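Local atomic coordinates of reticulocyte binding protein (Streptococcus agalactiae COH1, PDB entry 3FAW), a protein that probably hydrolyses alpha-1,6-glucosidic links in pullulan and related branched alpha-glucans as a cell-wall-attached pullulanase of group B streptococcus. Residues A502-M507 and F516-R521; S523-F528 and Q568-H573; K552-N557 and L710-I715; L469-A474 and T510-V515. All coordinates share one frame; numbering follows the deposited sequence.

Contact 1. Residues A502-M507 and F516-R521; sequences ADQDWM and FSDDIR. With CA (calcium ion), chain E.
The carboxamide of Q504 meets the carboxylate of D518 at a slant, with the two planes 46° apart. Q504 NE2 donates to D518 OD1 at 2.9 Å. The bond is nearly straight at the hydrogen, and the acceptor lies in the amide plane. On the acceptor side the amide comes from above the carboxylate plane. The second N-H of the same nitrogen goes to the backbone O of F516, 3.1 Å from NE2, and is more bent. The C=O of F516 points almost straight at NE2. The Q504 chain runs extended beyond CG, which carries the amide across to both acceptors. The setting is the closed eight-stranded barrel of the alpha-amylase family. Here the loop after strand 482-485 touches the end of strand 513-516 and the start of helix 518-525. Water 1 closes the other side of the pair. It donates to Q504 OE1 at 2.8 Å and to D518 OD2 at 2.7 Å. Both ends of the amide are thus held, which fixes its flip. D518 OD1 also accepts from N557 ND2. At the far end of 502-507, M507 O binds the calcium at 2.2 Å, a site completed by T510, D511, D561, D565 and water 2.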
# COMPACT_ATOMS: atom_id res chain seq x y z
N ALA A 502 -8.77 -3.32 10.57
CA ALA A 502 -7.70 -2.33 10.65
C ALA A 502 -7.98 -1.15 9.71
O ALA A 502 -7.26 -0.93 8.72
CB ALA A 502 -6.37 -2.98 10.31
N ASP A 503 -9.02 -0.39 10.03
CA ASP A 503 -9.48 0.71 9.18
C ASP A 503 -9.50 2.02 9.97
O ASP A 503 -8.85 2.12 11.02
CB ASP A 503 -10.84 0.35 8.56
CG ASP A 503 -11.96 0.22 9.59
OD1 ASP A 503 -11.81 0.72 10.73
OD2 ASP A 503 -13.00 -0.38 9.25
N GLN A 504 -10.22 3.02 9.48
CA GLN A 504 -10.24 4.36 10.11
C GLN A 504 -10.85 4.39 11.51
O GLN A 504 -10.47 5.22 12.33
CB GLN A 504 -10.96 5.36 9.19
CG GLN A 504 -10.07 5.93 8.08
CD GLN A 504 -10.84 6.81 7.10
OE1 GLN A 504 -12.06 6.70 6.97
NE2 GLN A 504 -10.11 7.67 6.40
N ASP A 505 -11.79 3.49 11.78
CA ASP A 505 -12.42 3.39 13.10
C ASP A 505 -11.53 2.72 14.15
O ASP A 505 -11.81 2.80 15.35
CB ASP A 505 -13.76 2.65 13.00
CG ASP A 505 -14.75 3.39 12.13
OD1 ASP A 505 -14.76 4.64 12.17
OD2 ASP A 505 -15.53 2.72 11.41
N TRP A 506 -10.47 2.06 13.69
CA TRP A 506 -9.44 1.48 14.56
C TRP A 506 -8.55 2.55 15.22
O TRP A 506 -7.92 2.29 16.25
CB TRP A 506 -8.58 0.52 13.73
CG TRP A 506 -7.45 -0.16 14.44
CD1 TRP A 506 -7.43 -0.63 15.73
CD2 TRP A 506 -6.18 -0.50 13.87
NE1 TRP A 506 -6.21 -1.20 16.00
CE2 TRP A 506 -5.43 -1.14 14.88
CE3 TRP A 506 -5.60 -0.30 12.62
CZ2 TRP A 506 -4.13 -1.59 14.66
CZ3 TRP A 506 -4.31 -0.75 12.40
CH2 TRP A 506 -3.59 -1.39 13.42
N MET A 507 -8.52 3.75 14.64
CA MET A 507 -7.63 4.81 15.11
C MET A 507 -7.93 5.28 16.53
O MET A 507 -7.02 5.69 17.24
CB MET A 507 -7.64 6.01 14.14
CG MET A 507 -7.07 5.73 12.75
SD MET A 507 -5.36 5.13 12.72
CE MET A 507 -5.65 3.36 12.84
N PHE A 516 -4.70 7.24 5.87
CA PHE A 516 -4.92 8.36 4.96
C PHE A 516 -6.22 9.09 5.29
O PHE A 516 -7.24 8.47 5.54
CB PHE A 516 -4.94 7.88 3.50
CG PHE A 516 -3.57 7.58 2.96
CD1 PHE A 516 -2.81 8.59 2.40
CD2 PHE A 516 -3.04 6.30 3.05
CE1 PHE A 516 -1.54 8.33 1.91
CE2 PHE A 516 -1.77 6.03 2.57
CZ PHE A 516 -1.02 7.04 2.00
N SER A 517 -6.14 10.42 5.29
CA SER A 517 -7.30 11.26 5.54
C SER A 517 -7.98 11.68 4.23
O SER A 517 -7.61 12.68 3.62
CB SER A 517 -6.91 12.49 6.35
OG SER A 517 -8.05 13.28 6.65
N ASP A 518 -8.99 10.91 3.82
CA ASP A 518 -9.79 11.27 2.65
C ASP A 518 -10.62 12.55 2.86
O ASP A 518 -10.98 13.22 1.89
CB ASP A 518 -10.68 10.10 2.18
CG ASP A 518 -11.52 9.48 3.29
OD1 ASP A 518 -11.17 9.61 4.49
OD2 ASP A 518 -12.53 8.83 2.96
N ASP A 519 -10.89 12.88 4.12
CA ASP A 519 -11.66 14.09 4.46
C ASP A 519 -10.93 15.38 4.08
O ASP A 519 -11.53 16.28 3.49
CB ASP A 519 -11.99 14.10 5.96
CG ASP A 519 -13.18 14.98 6.29
OD1 ASP A 519 -14.16 14.97 5.53
OD2 ASP A 519 -13.14 15.66 7.34
N ILE A 520 -9.65 15.49 4.43
CA ILE A 520 -8.86 16.66 4.05
C ILE A 520 -8.63 16.70 2.53
O ILE A 520 -8.65 17.77 1.92
CB ILE A 520 -7.51 16.77 4.83
CG1 ILE A 520 -6.92 18.18 4.66
CG2 ILE A 520 -6.52 15.71 4.37
CD1 ILE A 520 -5.67 18.45 5.50
N ARG A 521 -8.43 15.53 1.93
CA ARG A 521 -8.33 15.42 0.47
C ARG A 521 -9.57 16.01 -0.19
O ARG A 521 -9.48 16.98 -0.96
CB ARG A 521 -8.14 13.95 0.06
CG ARG A 521 -8.10 13.69 -1.45
CD ARG A 521 -8.29 12.21 -1.75
NE ARG A 521 -9.70 11.80 -1.67
CZ ARG A 521 -10.13 10.54 -1.62
NH1 ARG A 521 -9.28 9.52 -1.63
NH2 ARG A 521 -11.44 10.28 -1.54
CA CA E . -5.22 6.67 18.09
O HOH W 1 -13.34 6.78 4.49
O HOH W 2 -5.80 5.53 20.13

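Contact 2. Residues S523-F528 and Q568-H573; sequences SLKSGF and QYIAAH
K525 and L524 press on I570 where helix 518-525 runs out beside the loop that follows strand 566-568. Both belong to the catalytic TIM barrel. The tight part is buried. K525 CG lies 3.6 Å from I570 CB, and the two side chains run at a slant to each other. Further out, K525 CE comes 3.0 Å from I570 O. I570 CG2 also meets L524 CD1, at 3.9 Å. The branch reaches L524 because it sits beside its own backbone N, while CG1 takes the place between N and the carbonyl carbon. L578 of helix 578-586 touches both K525 and I570 and adds to the apolar surroundings of the lysine chain.

The looser part lies past K525. S526, though buried, turns its CB away from the loop, and F528 is exposed to solvent. The backbone at S526 has positive phi and leaves the helix there. The lysine chain is bent at chi2 (64°) and chi3 (68°), which folds its ammonium round to the backbone of S526. There K525 NZ donates to S526 O at 3.0 Å, nearly in line with that C=O. Across the contact, K525 NZ makes only a weak hydrogen bond to I570 O, at 2.9 Å.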
# COMPACT_ATOMS: atom_id res chain seq x y z
N SER A 523 -12.15 17.81 1.02
CA SER A 523 -12.46 19.19 1.38
C SER A 523 -11.60 20.21 0.63
O SER A 523 -12.10 21.27 0.22
CB SER A 523 -12.30 19.40 2.89
OG SER A 523 -13.22 18.59 3.61
N LEU A 524 -10.33 19.89 0.42
CA LEU A 524 -9.40 20.81 -0.25
C LEU A 524 -9.48 20.78 -1.78
O LEU A 524 -9.41 21.83 -2.42
CB LEU A 524 -7.95 20.55 0.19
CG LEU A 524 -7.59 20.85 1.65
CD1 LEU A 524 -6.06 20.87 1.81
CD2 LEU A 524 -8.19 22.16 2.13
N LYS A 525 -9.60 19.59 -2.38
CA LYS A 525 -9.54 19.47 -3.85
C LYS A 525 -10.36 18.34 -4.48
O LYS A 525 -10.10 17.93 -5.61
CB LYS A 525 -8.07 19.38 -4.31
CG LYS A 525 -7.18 18.44 -3.49
CD LYS A 525 -7.59 16.97 -3.58
CE LYS A 525 -7.35 16.38 -4.97
NZ LYS A 525 -7.50 14.90 -4.97
N SER A 526 -11.36 17.85 -3.75
CA SER A 526 -12.25 16.76 -4.20
C SER A 526 -11.61 15.37 -4.26
O SER A 526 -10.38 15.21 -4.26
CB SER A 526 -12.89 17.07 -5.57
OG SER A 526 -12.02 16.76 -6.66
N GLY A 527 -12.48 14.37 -4.31
CA GLY A 527 -12.11 12.96 -4.42
C GLY A 527 -13.36 12.10 -4.45
O GLY A 527 -14.46 12.61 -4.62
N PHE A 528 -13.20 10.79 -4.28
CA PHE A 528 -14.34 9.87 -4.29
C PHE A 528 -15.36 10.25 -3.20
O PHE A 528 -14.97 10.56 -2.07
CB PHE A 528 -13.87 8.43 -4.07
CG PHE A 528 -14.97 7.41 -4.13
CD1 PHE A 528 -15.40 6.91 -5.35
CD2 PHE A 528 -15.58 6.96 -2.96
CE1 PHE A 528 -16.43 5.97 -5.41
CE2 PHE A 528 -16.61 6.02 -3.01
CZ PHE A 528 -17.03 5.52 -4.24
N GLN A 568 -1.98 13.12 6.25
CA GLN A 568 -2.55 14.24 5.49
C GLN A 568 -2.08 14.22 4.04
O GLN A 568 -0.87 14.22 3.77
CB GLN A 568 -2.14 15.58 6.11
CG GLN A 568 -2.43 15.74 7.61
CD GLN A 568 -3.88 16.07 7.92
OE1 GLN A 568 -4.79 15.69 7.18
NE2 GLN A 568 -4.11 16.76 9.03
N TYR A 569 -3.03 14.19 3.11
CA TYR A 569 -2.69 14.19 1.69
C TYR A 569 -3.80 14.79 0.82
O TYR A 569 -4.97 14.85 1.23
CB TYR A 569 -2.36 12.77 1.21
CG TYR A 569 -3.54 11.88 0.83
CD1 TYR A 569 -4.65 11.74 1.66
CD2 TYR A 569 -3.51 11.14 -0.34
CE1 TYR A 569 -5.71 10.90 1.31
CE2 TYR A 569 -4.55 10.30 -0.70
CZ TYR A 569 -5.65 10.18 0.13
OH TYR A 569 -6.68 9.34 -0.23
N ILE A 570 -3.40 15.23 -0.37
CA ILE A 570 -4.35 15.67 -1.39
C ILE A 570 -4.14 14.98 -2.75
O ILE A 570 -4.95 15.13 -3.66
CB ILE A 570 -4.34 17.21 -1.56
CG1 ILE A 570 -2.92 17.74 -1.78
CG2 ILE A 570 -4.99 17.86 -0.34
CD1 ILE A 570 -2.85 19.24 -2.04
N ALA A 571 -3.07 14.19 -2.88
CA ALA A 571 -2.84 13.40 -4.09
C ALA A 571 -1.99 12.16 -3.81
O ALA A 571 -1.31 12.08 -2.79
CB ALA A 571 -2.19 14.24 -5.16
N ALA A 572 -2.04 11.22 -4.74
CA ALA A 572 -1.27 9.98 -4.67
C ALA A 572 -1.23 9.36 -6.06
O ALA A 572 -1.73 9.96 -7.01
CB ALA A 572 -1.90 9.02 -3.68
N HIS A 573 -0.65 8.17 -6.18
CA HIS A 573 -0.58 7.48 -7.47
C HIS A 573 -1.97 7.21 -8.06
O HIS A 573 -2.13 7.20 -9.27
CB HIS A 573 0.21 6.17 -7.34
CG HIS A 573 -0.53 5.09 -6.61
ND1 HIS A 573 -0.41 4.89 -5.26
CD2 HIS A 573 -1.41 4.16 -7.06
CE1 HIS A 573 -1.19 3.88 -4.90
NE2 HIS A 573 -1.80 3.42 -5.97

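Contact 3. Residues K552-N557 and L710-I715; sequences KAQPGN and LSKAEI
Two donors face each other here without bonding: Q554 NE2 stands 3.4 Å from K712 NZ. The two side chains cross at about a right angle. An acidic residue just past the segment, D716, probably explains how they can sit so close. D716 OD1 accepts from Q554 NE2 and pairs with K552 NZ in a salt bridge, while D716 OD2 pairs likewise with K712 NZ. The carboxylate probably offsets the like charges of the two lysines, with K552 NZ and K712 NZ 6.0 Å apart.

The contact joins a loop of the catalytic TIM barrel to the first turn of helix 712-718, which leads towards the C-terminal beta domain. The loop leaves helix 544-551 through a Schellman motif, with A553 at positive phi. The incoming helix starts with a capping box. E714 N donates to S711 OG at 3.1 Å, and S711 N gives a weak bond to E714 OE2.

The apolar half lies beside this polar cluster. I715 points its CB toward the loop, and its side chain runs opposite in direction to that of K552. CG2 is anti to the backbone N of I715, and this branch meets the K552 side chain. The aliphatic part of K552 passes along it. I715 CG2 is 3.6 Å from K552 CB and 3.7 Å from K552 CD. The other end of the isoleucine reaches the backbone, with I715 CD1 3.9 Å from K552 O.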
# COMPACT_ATOMS: atom_id res chain seq x y z
N LYS A 552 -5.90 20.59 12.16
CA LYS A 552 -5.50 20.07 13.49
C LYS A 552 -5.37 18.54 13.56
O LYS A 552 -5.12 17.99 14.63
CB LYS A 552 -6.48 20.54 14.58
CG LYS A 552 -6.41 22.03 14.91
CD LYS A 552 -7.11 22.38 16.22
CE LYS A 552 -8.62 22.13 16.16
NZ LYS A 552 -9.26 22.44 17.47
N ALA A 553 -5.55 17.86 12.42
CA ALA A 553 -5.53 16.39 12.35
C ALA A 553 -6.74 15.79 13.08
O ALA A 553 -6.62 14.79 13.78
CB ALA A 553 -4.22 15.82 12.91
N GLN A 554 -7.89 16.42 12.89
CA GLN A 554 -9.14 15.95 13.46
C GLN A 554 -10.20 15.86 12.35
O GLN A 554 -11.13 16.66 12.31
CB GLN A 554 -9.59 16.88 14.58
CG GLN A 554 -8.61 16.93 15.74
CD GLN A 554 -8.89 18.05 16.72
OE1 GLN A 554 -10.10 18.58 16.69
NE2 GLN A 554 -8.01 18.44 17.49
N PRO A 555 -10.04 14.88 11.45
CA PRO A 555 -11.00 14.69 10.35
C PRO A 555 -12.42 14.43 10.83
O PRO A 555 -12.62 13.87 11.90
CB PRO A 555 -10.46 13.47 9.60
CG PRO A 555 -9.56 12.79 10.58
CD PRO A 555 -8.96 13.88 11.38
N GLY A 556 -13.40 14.83 10.02
CA GLY A 556 -14.81 14.71 10.37
C GLY A 556 -15.42 13.34 10.12
O GLY A 556 -16.55 13.09 10.57
N ASN A 557 -14.71 12.46 9.41
CA ASN A 557 -15.26 11.14 9.06
C ASN A 557 -14.72 9.96 9.89
O ASN A 557 -15.18 8.83 9.73
CB ASN A 557 -15.10 10.86 7.56
CG ASN A 557 -13.65 10.74 7.13
OD1 ASN A 557 -12.74 11.21 7.81
ND2 ASN A 557 -13.43 10.11 5.98
N LEU A 710 2.69 16.65 19.26
CA LEU A 710 2.62 15.24 19.65
C LEU A 710 1.20 14.81 20.03
O LEU A 710 0.79 13.71 19.69
CB LEU A 710 3.58 14.96 20.80
CG LEU A 710 5.07 15.18 20.53
CD1 LEU A 710 5.41 16.66 20.51
CD2 LEU A 710 5.92 14.46 21.57
N SER A 711 0.47 15.69 20.72
CA SER A 711 -0.84 15.33 21.25
C SER A 711 -1.97 16.21 20.73
O SER A 711 -1.75 17.36 20.33
CB SER A 711 -0.82 15.39 22.78
OG SER A 711 -0.69 16.73 23.25
N LYS A 712 -3.18 15.65 20.73
CA LYS A 712 -4.40 16.41 20.48
C LYS A 712 -4.60 17.48 21.55
O LYS A 712 -5.05 18.59 21.26
CB LYS A 712 -5.62 15.47 20.46
CG LYS A 712 -6.98 16.17 20.50
CD LYS A 712 -8.10 15.23 20.07
CE LYS A 712 -9.46 15.72 20.55
NZ LYS A 712 -9.74 17.11 20.11
N ALA A 713 -4.25 17.14 22.79
CA ALA A 713 -4.39 18.05 23.93
C ALA A 713 -3.69 19.38 23.69
O ALA A 713 -4.29 20.44 23.89
CB ALA A 713 -3.85 17.39 25.20
N GLU A 714 -2.44 19.34 23.25
CA GLU A 714 -1.67 20.56 23.01
C GLU A 714 -2.03 21.23 21.68
O GLU A 714 -1.89 22.45 21.55
CB GLU A 714 -0.16 20.31 23.12
CG GLU A 714 0.50 19.55 21.98
CD GLU A 714 1.93 19.10 22.31
OE1 GLU A 714 2.46 19.49 23.37
OE2 GLU A 714 2.52 18.36 21.50
N ILE A 715 -2.50 20.45 20.71
CA ILE A 715 -2.99 21.00 19.45
C ILE A 715 -4.20 21.92 19.66
O ILE A 715 -4.23 23.04 19.15
CB ILE A 715 -3.30 19.89 18.41
CG1 ILE A 715 -1.99 19.33 17.83
CG2 ILE A 715 -4.16 20.42 17.28
CD1 ILE A 715 -2.15 18.02 17.10

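Contact 4. Residues L469-A474 and T510-V515; sequences LAYKEA and TDTVGV. With CA (calcium ion), chain E.
Y471 carries the contact by laying its ring against T512. It sits on helix 464-477, which packs outside the parallel TIM barrel beside strand 513-516. Before it, L469 and A470 turn to helix 432-449 instead. At Y471 the CB points toward 510-515, with CG anti to the backbone N (chi1 178°). This sends the ring away from the helix. T512 CB stands over one ring face, 3.6 Å from the centroid and 15° off the normal, a CH-pi contact. T512 CG2 rides with it, 3.5 Å from Y471 CE2. V513 touches the same ring more lightly, with its CG2 4.4 Å from Y471 CD1. M483 of the neighbouring strand 482-485 also meets both Y471 and V513. Further on, A474 leans on M483 too, while E473 packs on helix 432-449.

The threonine over the ring is tied to the calcium loop. T512 OG1 and T510 OG1 share a hydrogen bond of 2.7 Å, while T512 CG2 faces the tyrosine. T510 and D511 themselves hold the metal, with M507, D561, D565 and water 2. T510 O lies 2.4 Å from the calcium and D511 OD1 lies 2.3 Å from it.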
# COMPACT_ATOMS: atom_id res chain seq x y z
N LEU A 469 0.11 -6.99 15.33
CA LEU A 469 1.23 -7.92 15.51
C LEU A 469 2.38 -7.59 14.56
O LEU A 469 3.54 -7.60 14.97
CB LEU A 469 0.77 -9.37 15.29
CG LEU A 469 1.78 -10.48 15.57
CD1 LEU A 469 2.20 -10.46 17.04
CD2 LEU A 469 1.20 -11.84 15.20
N ALA A 470 2.06 -7.30 13.31
CA ALA A 470 3.07 -6.90 12.33
C ALA A 470 3.84 -5.66 12.80
O ALA A 470 5.06 -5.58 12.63
CB ALA A 470 2.43 -6.64 10.97
N TYR A 471 3.12 -4.71 13.39
CA TYR A 471 3.73 -3.49 13.93
C TYR A 471 4.62 -3.80 15.13
O TYR A 471 5.74 -3.31 15.22
CB TYR A 471 2.64 -2.48 14.32
CG TYR A 471 3.18 -1.20 14.93
CD1 TYR A 471 3.64 -0.17 14.13
CD2 TYR A 471 3.21 -1.03 16.32
CE1 TYR A 471 4.13 1.01 14.68
CE2 TYR A 471 3.70 0.15 16.88
CZ TYR A 471 4.16 1.16 16.06
OH TYR A 471 4.64 2.32 16.61
N LYS A 472 4.10 -4.62 16.04
CA LYS A 472 4.83 -5.01 17.25
C LYS A 472 6.18 -5.63 16.89
O LYS A 472 7.22 -5.22 17.42
CB LYS A 472 4.00 -5.98 18.09
CG LYS A 472 4.59 -6.35 19.44
CD LYS A 472 3.68 -7.28 20.22
CE LYS A 472 4.25 -7.63 21.59
NZ LYS A 472 3.40 -8.60 22.33
N GLU A 473 6.15 -6.59 15.97
CA GLU A 473 7.34 -7.31 15.53
C GLU A 473 8.33 -6.41 14.80
O GLU A 473 9.54 -6.50 15.03
CB GLU A 473 6.95 -8.48 14.63
CG GLU A 473 6.20 -9.61 15.34
CD GLU A 473 7.07 -10.44 16.28
OE1 GLU A 473 8.31 -10.42 16.14
OE2 GLU A 473 6.51 -11.13 17.16
N ALA A 474 7.82 -5.57 13.90
CA ALA A 474 8.64 -4.63 13.14
C ALA A 474 9.29 -3.60 14.08
O ALA A 474 10.48 -3.31 13.97
CB ALA A 474 7.81 -3.94 12.07
N THR A 510 -5.98 2.63 19.01
CA THR A 510 -4.57 2.31 18.78
C THR A 510 -3.79 3.57 18.44
O THR A 510 -4.34 4.50 17.84
CB THR A 510 -4.39 1.26 17.64
OG1 THR A 510 -3.01 0.85 17.55
CG2 THR A 510 -4.83 1.83 16.31
N ASP A 511 -2.52 3.61 18.84
CA ASP A 511 -1.58 4.65 18.38
C ASP A 511 -0.37 3.96 17.74
O ASP A 511 0.77 4.17 18.17
CB ASP A 511 -1.13 5.55 19.53
CG ASP A 511 -2.22 6.51 20.03
OD1 ASP A 511 -3.26 6.69 19.35
OD2 ASP A 511 -2.02 7.10 21.11
N THR A 512 -0.62 3.14 16.72
CA THR A 512 0.43 2.39 16.03
C THR A 512 0.51 2.80 14.56
O THR A 512 1.45 3.48 14.15
CB THR A 512 0.18 0.87 16.14
OG1 THR A 512 -1.11 0.54 15.63
CG2 THR A 512 0.28 0.42 17.60
N VAL A 513 -0.49 2.41 13.77
CA VAL A 513 -0.51 2.67 12.34
C VAL A 513 -1.43 3.85 12.02
O VAL A 513 -2.54 3.93 12.55
CB VAL A 513 -0.99 1.42 11.56
CG1 VAL A 513 -1.00 1.69 10.07
CG2 VAL A 513 -0.10 0.22 11.89
N GLY A 514 -0.95 4.77 11.18
CA GLY A 514 -1.74 5.93 10.73
C GLY A 514 -2.48 5.66 9.42
O GLY A 514 -2.03 4.85 8.61
N VAL A 515 -3.61 6.33 9.21
CA VAL A 515 -4.40 6.12 8.00
C VAL A 515 -4.56 7.40 7.18
O VAL A 515 -4.58 8.51 7.73
CB VAL A 515 -5.81 5.56 8.31
CG1 VAL A 515 -5.70 4.19 9.00
CG2 VAL A 515 -6.61 6.55 9.15
CA CA E . -5.22 6.67 18.09
O HOH W 2 -5.80 5.53 20.13

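How the contacts relate
From the N terminus, helix 464-477 comes first. Contact 4 closes the loop from it to strand 513-516. Contact 1 opens within that loop and closes just after it, at helix 518-525, so contacts 4 and 1 cross. They share the calcium and water 2. Contact 2 starts later on the same helix and closes after strand 566-568. Contact 3 starts before that closure, so these two cross as well. Contact 3 spans the longest interval and brings helix 712-718 to the barrel. Contacts 1 and 2 meet through R521 and Y569. Contacts 1 and 3 meet where D519 OD2 accepts from G556 N.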